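Local coordinates for protein putative fimbrium subunit Fim1C (Bacteroides uniformis, PDB 4K4K) that is probably a component of the fimbrium tip, part of the filamentous cell-surface appendages that mediate adhesion and biofilm formation, at residues L141-I146 against G246-Y251; A211-M216 against D233-A238; Q170-T175 against K192-H197. All blocks are in the same frame, centred on the assembly; numbering follows the deposited sequence. Where two conformers were deposited one is given.

Interaction 1. Residues L141-I146 against G246-Y251; sequences LVKLDI and GSKYLY
Y249 lies across from L144 and V142 where strands 142-146 and 247-251 run parallel. Its CB sits 4.0 Å from L144 CD2 and equally far from the carbonyl oxygen K143 O. CG is anti to the carbonyl carbon (chi1 -67°), and the ring presents its edge to V142. CD1 is 3.5 Å from V142 CG1, with CE1 almost as near, and the two side chains cross obliquely. At the tip, OH is hydrogen-bonded to V244 N, while the ring meets that of F243. Y251 repeats the pattern: its CD2 edge lies 4.0 Å from I146 CG1, and its OH bonds to S240 OG. The other face carries K143 and K248 side by side, CG to CG 3.9 Å; K143 NZ forms a salt bridge to E204 and a hydrogen bond to Q112, and D145 OD2 stays 4.5 Å from K248 NZ, beyond a salt bridge. The backbones are laced in the alternating parallel pattern: K143 N to S247 O, Y249 N to K143 O, D145 N to Y249 O, Y251 N to D145 O. An apolar face of L144, I146, Y249 and Y251 backed by a more polar, partly exposed one is characteristic of a beta-sandwich, consistent with the transthyretin-like fold of fimbrillins.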
loop_
_atom_site.group_PDB
_atom_site.type_symbol
_atom_site.label_atom_id
_atom_site.label_comp_id
_atom_site.label_asym_id
_atom_site.label_seq_id
_atom_site.Cartn_x
_atom_site.Cartn_y
_atom_site.Cartn_z
ATOM N N LEU A 141 1.423 -2.989 3.505
ATOM C CA LEU A 141 2.709 -3.408 2.960
ATOM C C LEU A 141 3.787 -2.365 3.278
ATOM O O LEU A 141 3.629 -1.597 4.223
ATOM C CB LEU A 141 2.609 -3.744 1.464
ATOM C CG LEU A 141 1.406 -4.700 1.100
ATOM C CD1 LEU A 141 1.342 -4.923 -0.421
ATOM C CD2 LEU A 141 1.478 -6.027 1.855
ATOM N N VAL A 142 4.905 -2.398 2.552
ATOM C CA VAL A 142 6.071 -1.556 2.855
ATOM C C VAL A 142 6.485 -0.781 1.608
ATOM O O VAL A 142 6.569 -1.357 0.530
ATOM C CB VAL A 142 7.217 -2.470 3.364
ATOM C CG1 VAL A 142 8.535 -1.693 3.537
ATOM C CG2 VAL A 142 6.825 -3.192 4.654
ATOM N N LYS A 143 6.754 0.522 1.768
ATOM C CA LYS A 143 7.164 1.356 0.654
ATOM C C LYS A 143 8.673 1.578 0.686
ATOM O O LYS A 143 9.235 1.893 1.740
ATOM C CB LYS A 143 6.426 2.710 0.702
ATOM C CG LYS A 143 6.788 3.717 -0.417
ATOM C CD LYS A 143 6.209 3.308 -1.741
ATOM C CE LYS A 143 6.539 4.316 -2.826
ATOM N NZ LYS A 143 5.773 4.039 -4.068
ATOM N N LEU A 144 9.318 1.427 -0.477
ATOM C CA LEU A 144 10.746 1.752 -0.637
ATOM C C LEU A 144 10.830 2.992 -1.506
ATOM O O LEU A 144 10.223 3.024 -2.578
ATOM C CB LEU A 144 11.554 0.596 -1.252
ATOM C CG LEU A 144 11.430 -0.784 -0.574
ATOM C CD1 LEU A 144 12.306 -1.810 -1.285
ATOM C CD2 LEU A 144 11.751 -0.720 0.933
ATOM N N ASP A 145 11.564 4.016 -1.041
ATOM C CA ASP A 145 11.711 5.288 -1.737
ATOM C C ASP A 145 13.209 5.539 -1.847
ATOM O O ASP A 145 13.867 5.753 -0.837
ATOM C CB ASP A 145 10.967 6.392 -0.953
ATOM C CG ASP A 145 10.897 7.743 -1.651
ATOM O OD1 ASP A 145 11.947 8.220 -2.137
ATOM O OD2 ASP A 145 9.823 8.370 -1.620
ATOM N N ILE A 146 13.748 5.439 -3.057
ATOM C CA ILE A 146 15.188 5.538 -3.271
ATOM C C ILE A 146 15.530 6.757 -4.111
ATOM O O ILE A 146 14.934 6.993 -5.165
ATOM C CB ILE A 146 15.675 4.201 -3.917
ATOM C CG1 ILE A 146 15.471 3.022 -2.924
ATOM C CG2 ILE A 146 17.132 4.278 -4.435
ATOM C CD1 ILE A 146 15.416 1.680 -3.517
ATOM N N GLY A 246 3.276 -0.877 6.919
ATOM C CA GLY A 246 2.793 0.491 7.021
ATOM C C GLY A 246 3.885 1.535 7.143
ATOM O O GLY A 246 3.585 2.680 7.485
ATOM N N SER A 247 5.138 1.163 6.803
ATOM C CA SER A 247 6.291 2.062 6.874
ATOM C C SER A 247 6.830 2.386 5.494
ATOM O O SER A 247 6.640 1.619 4.539
ATOM C CB SER A 247 7.412 1.445 7.707
ATOM O OG SER A 247 6.908 0.970 8.945
ATOM N N LYS A 248 7.529 3.525 5.404
ATOM C CA LYS A 248 8.219 3.972 4.197
ATOM C C LYS A 248 9.701 4.048 4.540
ATOM O O LYS A 248 10.065 4.694 5.517
ATOM C CB LYS A 248 7.679 5.328 3.707
ATOM C CG LYS A 248 8.395 5.842 2.439
ATOM C CD LYS A 248 8.010 7.279 2.052
ATOM C CE LYS A 248 6.628 7.366 1.450
ATOM N NZ LYS A 248 6.248 8.758 1.101
ATOM N N TYR A 249 10.538 3.321 3.788
ATOM C CA TYR A 249 12.002 3.307 3.955
ATOM C C TYR A 249 12.569 4.181 2.880
ATOM O O TYR A 249 12.319 3.949 1.691
ATOM C CB TYR A 249 12.576 1.867 3.901
ATOM C CG TYR A 249 12.124 1.052 5.101
ATOM C CD1 TYR A 249 10.876 0.430 5.119
ATOM C CD2 TYR A 249 12.907 0.974 6.255
ATOM C CE1 TYR A 249 10.424 -0.261 6.246
ATOM C CE2 TYR A 249 12.474 0.265 7.379
ATOM C CZ TYR A 249 11.225 -0.344 7.375
ATOM O OH TYR A 249 10.757 -1.033 8.476
ATOM N N LEU A 250 13.250 5.249 3.296
ATOM C CA LEU A 250 13.828 6.212 2.378
ATOM C C LEU A 250 15.317 6.012 2.343
ATOM O O LEU A 250 15.973 6.075 3.381
ATOM C CB LEU A 250 13.470 7.659 2.783
ATOM C CG LEU A 250 11.974 7.965 2.798
ATOM C CD1 LEU A 250 11.425 7.883 4.197
ATOM C CD2 LEU A 250 11.703 9.322 2.189
ATOM N N TYR A 251 15.849 5.715 1.153
ATOM C CA TYR A 251 17.290 5.532 1.007
ATOM C C TYR A 251 17.861 6.575 0.086
ATOM O O TYR A 251 17.318 6.799 -0.999
ATOM C CB TYR A 251 17.641 4.131 0.455
ATOM C CG TYR A 251 17.157 2.974 1.303
ATOM C CD1 TYR A 251 17.851 2.583 2.447
ATOM C CD2 TYR A 251 16.052 2.216 0.920
ATOM C CE1 TYR A 251 17.430 1.498 3.213
ATOM C CE2 TYR A 251 15.610 1.139 1.690
ATOM C CZ TYR A 251 16.311 0.778 2.827
ATOM O OH TYR A 251 15.893 -0.290 3.579
#

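Interaction 2. Residues A211-M216 against D233-A238; sequences ASTAGM and DVNSAA
A type II beta turn, T213 to M216, packs against the 3-10 segment V234-S236, joining two loops of the fimbrillin-like fold: one leads into strand 217-222, the other leaves strand 228-233, its antiparallel partner. A single backbone hydrogen bond links the segments, V234 N to M216 O at 3.0 Å, with the donor tilted 26° from the carbonyl plane. D233 OD1 lies 3.4 Å from that same M216 O, but as two acceptors they do not bond. V234 meets both ends of the turn. Its CG1, anti to the backbone N (chi1 175°), approaches T213 CB at 3.8 Å, and the two side chains meet at about a right angle. CG2 lies at the M216 end, 3.6 Å from M216 O and 4.2 Å from M216 CB. F243 touches T213, V234 and M216 alike, and I167 and L218 add further apolar contacts to V234, so the joint is buried on this side, whereas A214 and G215 are at the surface. T213 OG1 stands between the backbone N and the carbonyl carbon (chi1 58°), 3.5 Å from N235 CB; it is hydrogen-bonded to S240 O, which ties the turn to the chain beyond A238. M216, deposited as selenomethionine, runs extended beyond CG and leads away from V234 to touch A210 and Q170. Both segments are also braced internally. The turn is closed by M216 N to T213 O, and just ahead of it S212 OG accepts from A214 N, an ST turn. At the start of the 3-10 segment D233 O is gripped twice, by S236 N and by S236 OG, the hydroxyl donating in the carbonyl plane at 2.7 Å.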
loop_
_atom_site.group_PDB
_atom_site.type_symbol
_atom_site.label_atom_id
_atom_site.label_comp_id
_atom_site.label_asym_id
_atom_site.label_seq_id
_atom_site.Cartn_x
_atom_site.Cartn_y
_atom_site.Cartn_z
ATOM N N ALA A 211 10.414 -9.866 8.809
ATOM C CA ALA A 211 10.977 -9.851 10.161
ATOM C C ALA A 211 12.494 -9.592 10.093
ATOM O O ALA A 211 13.045 -8.946 10.978
ATOM C CB ALA A 211 10.685 -11.172 10.866
ATOM N N SER A 212 13.138 -10.016 8.993
ATOM C CA SER A 212 14.560 -9.779 8.771
ATOM C C SER A 212 14.854 -9.434 7.317
ATOM O O SER A 212 14.390 -10.143 6.414
ATOM C CB SER A 212 15.382 -11.000 9.172
ATOM O OG SER A 212 16.760 -10.770 8.921
ATOM N N THR A 213 15.668 -8.387 7.096
ATOM C CA THR A 213 16.121 -7.985 5.755
ATOM C C THR A 213 17.456 -8.685 5.387
ATOM O O THR A 213 18.079 -8.326 4.385
ATOM C CB THR A 213 16.249 -6.459 5.639
ATOM O OG1 THR A 213 17.169 -5.969 6.621
ATOM C CG2 THR A 213 14.911 -5.740 5.736
ATOM N N ALA A 214 17.883 -9.701 6.173
ATOM C CA ALA A 214 19.118 -10.453 5.907
ATOM C C ALA A 214 19.016 -11.206 4.585
ATOM O O ALA A 214 17.977 -11.799 4.279
ATOM C CB ALA A 214 19.420 -11.421 7.047
ATOM N N GLY A 215 20.071 -11.122 3.788
ATOM C CA GLY A 215 20.104 -11.744 2.471
ATOM C C GLY A 215 19.568 -10.849 1.372
ATOM O O GLY A 215 19.706 -11.178 0.193
HETATM N N MSE A 216 18.919 -9.719 1.739
HETATM C CA MSE A 216 18.375 -8.800 0.733
HETATM C C MSE A 216 19.403 -7.769 0.330
HETATM O O MSE A 216 20.029 -7.139 1.182
HETATM C CB MSE A 216 17.123 -8.076 1.221
HETATM C CG MSE A 216 15.968 -8.986 1.526
HETATM SE SE MSE A 216 14.543 -7.935 2.344
HETATM C CE MSE A 216 13.298 -9.435 2.617
ATOM N N ASP A 233 23.910 -4.287 0.802
ATOM C CA ASP A 233 23.100 -5.102 1.708
ATOM C C ASP A 233 22.119 -4.247 2.510
ATOM O O ASP A 233 22.519 -3.384 3.305
ATOM C CB ASP A 233 23.982 -5.962 2.642
ATOM C CG ASP A 233 24.258 -7.366 2.098
ATOM O OD1 ASP A 233 23.322 -7.981 1.510
ATOM O OD2 ASP A 233 25.390 -7.868 2.296
ATOM N N VAL A 234 20.814 -4.498 2.290
ATOM C CA VAL A 234 19.719 -3.773 2.957
ATOM C C VAL A 234 19.867 -3.843 4.485
ATOM O O VAL A 234 19.660 -2.829 5.151
ATOM C CB VAL A 234 18.325 -4.270 2.484
ATOM C CG1 VAL A 234 17.182 -3.605 3.266
ATOM C CG2 VAL A 234 18.161 -4.035 0.984
ATOM N N ASN A 235 20.286 -4.998 5.019
ATOM C CA ASN A 235 20.441 -5.216 6.462
ATOM C C ASN A 235 21.612 -4.390 7.075
ATOM O O ASN A 235 21.648 -4.216 8.295
ATOM C CB ASN A 235 20.616 -6.711 6.750
ATOM C CG ASN A 235 20.380 -7.086 8.193
ATOM O OD1 ASN A 235 19.243 -7.116 8.685
ATOM N ND2 ASN A 235 21.460 -7.353 8.908
ATOM N N SER A 236 22.500 -3.817 6.241
ATOM C CA SER A 236 23.597 -2.999 6.764
ATOM C C SER A 236 23.101 -1.590 7.169
ATOM O O SER A 236 23.808 -0.894 7.901
ATOM C CB SER A 236 24.750 -2.919 5.767
ATOM O OG SER A 236 24.461 -2.044 4.690
ATOM N N ALA A 237 21.879 -1.186 6.735
ATOM C CA ALA A 237 21.324 0.118 7.098
ATOM C C ALA A 237 20.821 0.092 8.530
ATOM O O ALA A 237 20.278 -0.928 8.979
ATOM C CB ALA A 237 20.203 0.518 6.156
ATOM N N ALA A 238 20.988 1.219 9.241
ATOM C CA ALA A 238 20.565 1.359 10.632
ATOM C C ALA A 238 19.056 1.286 10.765
ATOM O O ALA A 238 18.563 0.649 11.695
ATOM C CB ALA A 238 21.063 2.680 11.204
#

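Interaction 3. Residues Q170-T175 against K192-H197; sequences QQTAAT and KEIVLH
Q170 and K192 form an antiparallel hydrogen-bonded pair, the one beta bridge between these segments and the place where strands 164-177 and 192-199 of the fimbrillin-like fold separate. Two backbone bonds make the bridge: Q170 N to K192 O and K192 N to Q170 O, each 2.8 Å. Both are somewhat bent at the carbonyl, with the donors tilted about 20° from its plane. The stem of Q170 lies close to one of the acceptors, its CB 3.3 Å from K192 O. Past Q170 the chain turns to pair with strands 101-105 and 185-186, while I194 pairs by backbone hydrogen bonding with I167, where strand 192-199 continues along strand 164-177.

Apolar contacts gather on I194, whose CG1 is anti to the carbonyl carbon (chi1 -64°) with CD1 extended beyond it. CD1 reaches Q170 CB at 3.6 Å and Q170 CG at 3.8 Å, the two side chains crossing at about a right angle. The same CD1 is 4.0 Å from T172 CG2, so one methyl touches both Q170 and T172. An alanine in place of I194 would probably open a gap beside Q170 CB and CG and T172 CG2, which lose their contacts with CG1 and CD1, and leave the Q170 stem freer to shift. T172 CG2 also lies across the K192 chain, 3.8 Å from K192 CE, although this is less certain because K192 was modelled in two conformers.

The polar end of the lysine finds its partner outside the pair: in the conformer given, K192 NZ is hydrogen-bonded to the backbone oxygen S107 O.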
loop_
_atom_site.group_PDB
_atom_site.type_symbol
_atom_site.label_atom_id
_atom_site.label_comp_id
_atom_site.label_asym_id
_atom_site.label_seq_id
_atom_site.Cartn_x
_atom_site.Cartn_y
_atom_site.Cartn_z
ATOM N N GLN A 170 13.124 -11.651 -2.412
ATOM C CA GLN A 170 11.832 -11.180 -1.939
ATOM C C GLN A 170 10.785 -12.252 -1.976
ATOM O O GLN A 170 10.673 -12.968 -2.975
ATOM C CB GLN A 170 11.323 -10.015 -2.812
ATOM C CG GLN A 170 12.199 -8.773 -2.786
ATOM C CD GLN A 170 12.294 -8.169 -1.414
ATOM O OE1 GLN A 170 13.354 -8.194 -0.772
ATOM N NE2 GLN A 170 11.180 -7.667 -0.903
ATOM N N GLN A 171 9.955 -12.292 -0.934
ATOM C CA GLN A 171 8.721 -13.071 -0.935
ATOM C C GLN A 171 7.747 -12.190 -1.712
ATOM O O GLN A 171 7.826 -10.958 -1.584
ATOM C CB GLN A 171 8.230 -13.377 0.493
ATOM C CG GLN A 171 9.083 -14.421 1.220
ATOM C CD GLN A 171 9.059 -15.796 0.583
ATOM O OE1 GLN A 171 8.095 -16.197 -0.085
ATOM N NE2 GLN A 171 10.130 -16.547 0.760
ATOM N N THR A 172 6.878 -12.766 -2.551
ATOM C CA THR A 172 6.007 -11.920 -3.369
ATOM C C THR A 172 4.508 -12.164 -3.136
ATOM O O THR A 172 3.694 -11.361 -3.616
ATOM C CB THR A 172 6.326 -12.116 -4.862
ATOM O OG1 THR A 172 6.122 -13.495 -5.204
ATOM C CG2 THR A 172 7.746 -11.643 -5.240
ATOM N N ALA A 173 4.140 -13.209 -2.372
ATOM C CA ALA A 173 2.727 -13.524 -2.103
ATOM C C ALA A 173 2.340 -13.360 -0.626
ATOM O O ALA A 173 3.063 -13.795 0.265
ATOM C CB ALA A 173 2.431 -14.958 -2.540
ATOM N N ALA A 174 1.181 -12.765 -0.384
ATOM C CA ALA A 174 0.654 -12.609 0.968
ATOM C C ALA A 174 -0.875 -12.621 0.930
ATOM O O ALA A 174 -1.458 -12.540 -0.139
ATOM C CB ALA A 174 1.182 -11.318 1.620
ATOM N N THR A 175 -1.514 -12.747 2.097
ATOM C CA THR A 175 -2.958 -12.708 2.247
ATOM C C THR A 175 -3.334 -11.707 3.308
ATOM O O THR A 175 -2.529 -11.379 4.185
ATOM C CB THR A 175 -3.556 -14.098 2.599
ATOM O OG1 THR A 175 -3.082 -14.510 3.893
ATOM C CG2 THR A 175 -3.230 -15.182 1.532
ATOM N N LYS A 192 12.256 -14.068 -5.024
ATOM C CA LYS A 192 12.343 -13.448 -6.353
ATOM C C LYS A 192 13.080 -12.113 -6.296
ATOM O O LYS A 192 13.097 -11.459 -5.249
ATOM C CB LYS A 192 10.898 -13.225 -6.882
ATOM C CG LYS A 192 10.771 -12.798 -8.353
ATOM C CD LYS A 192 9.385 -12.229 -8.705
ATOM C CE LYS A 192 9.316 -10.717 -8.600
ATOM N NZ LYS A 192 9.112 -10.047 -9.916
ATOM N N GLU A 193 13.673 -11.700 -7.429
ATOM C CA GLU A 193 14.290 -10.398 -7.561
ATOM C C GLU A 193 13.171 -9.460 -8.002
ATOM O O GLU A 193 12.450 -9.790 -8.948
ATOM C CB GLU A 193 15.433 -10.432 -8.599
ATOM C CG GLU A 193 16.208 -9.129 -8.671
ATOM C CD GLU A 193 17.389 -9.064 -7.722
ATOM O OE1 GLU A 193 17.816 -10.134 -7.228
ATOM O OE2 GLU A 193 17.914 -7.949 -7.506
ATOM N N ILE A 194 12.992 -8.331 -7.325
ATOM C CA ILE A 194 11.945 -7.395 -7.741
ATOM C C ILE A 194 12.599 -6.170 -8.357
ATOM O O ILE A 194 13.390 -5.490 -7.697
ATOM C CB ILE A 194 10.994 -7.003 -6.591
ATOM C CG1 ILE A 194 10.187 -8.222 -6.061
ATOM C CG2 ILE A 194 10.068 -5.839 -7.021
ATOM C CD1 ILE A 194 9.208 -7.906 -4.887
ATOM N N VAL A 195 12.242 -5.871 -9.617
ATOM C CA VAL A 195 12.764 -4.699 -10.300
ATOM C C VAL A 195 11.918 -3.521 -9.833
ATOM O O VAL A 195 10.694 -3.553 -9.970
ATOM C CB VAL A 195 12.760 -4.883 -11.837
ATOM C CG1 VAL A 195 13.031 -3.554 -12.552
ATOM C CG2 VAL A 195 13.781 -5.951 -12.260
ATOM N N LEU A 196 12.565 -2.509 -9.245
ATOM C CA LEU A 196 11.877 -1.311 -8.758
ATOM C C LEU A 196 11.600 -0.375 -9.935
ATOM O O LEU A 196 12.330 -0.424 -10.924
ATOM C CB LEU A 196 12.722 -0.606 -7.677
ATOM C CG LEU A 196 12.594 -1.182 -6.268
ATOM C CD1 LEU A 196 13.610 -2.273 -6.014
ATOM C CD2 LEU A 196 12.772 -0.101 -5.233
ATOM N N HIS A 197 10.552 0.455 -9.849
ATOM C CA HIS A 197 10.157 1.421 -10.875
ATOM C C HIS A 197 11.077 2.666 -10.766
ATOM O O HIS A 197 11.091 3.277 -9.702
ATOM C CB HIS A 197 8.650 1.741 -10.645
ATOM C CG HIS A 197 8.103 2.992 -11.268
ATOM N ND1 HIS A 197 7.489 3.967 -10.496
ATOM C CD2 HIS A 197 7.998 3.341 -12.571
ATOM C CE1 HIS A 197 7.091 4.902 -11.344
ATOM N NE2 HIS A 197 7.367 4.568 -12.604
#

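How the interactions relate
Interactions 1 and 3 both rest on strand pairing, but interaction 1 keeps a parallel register over several residues whereas interaction 3 is one antiparallel bridge at a divergence. Interaction 1 is the most buried, its centre about 10 Å from the chain centre; interaction 3 is intermediate, at about 13 Å, and interaction 2 the most peripheral, at about 21 Å. Interaction 2 joins a turn to a 3-10 segment, and its chemistry is accordingly mixed: one backbone bond, small apolar contacts and exposed turn residues. Through its apolar face interaction 1 meets both others: Y251 packs on V234 and A237, and I146, in the conformer given for L196, on that leucine. M216 touches Q170, so each contact touches the other two.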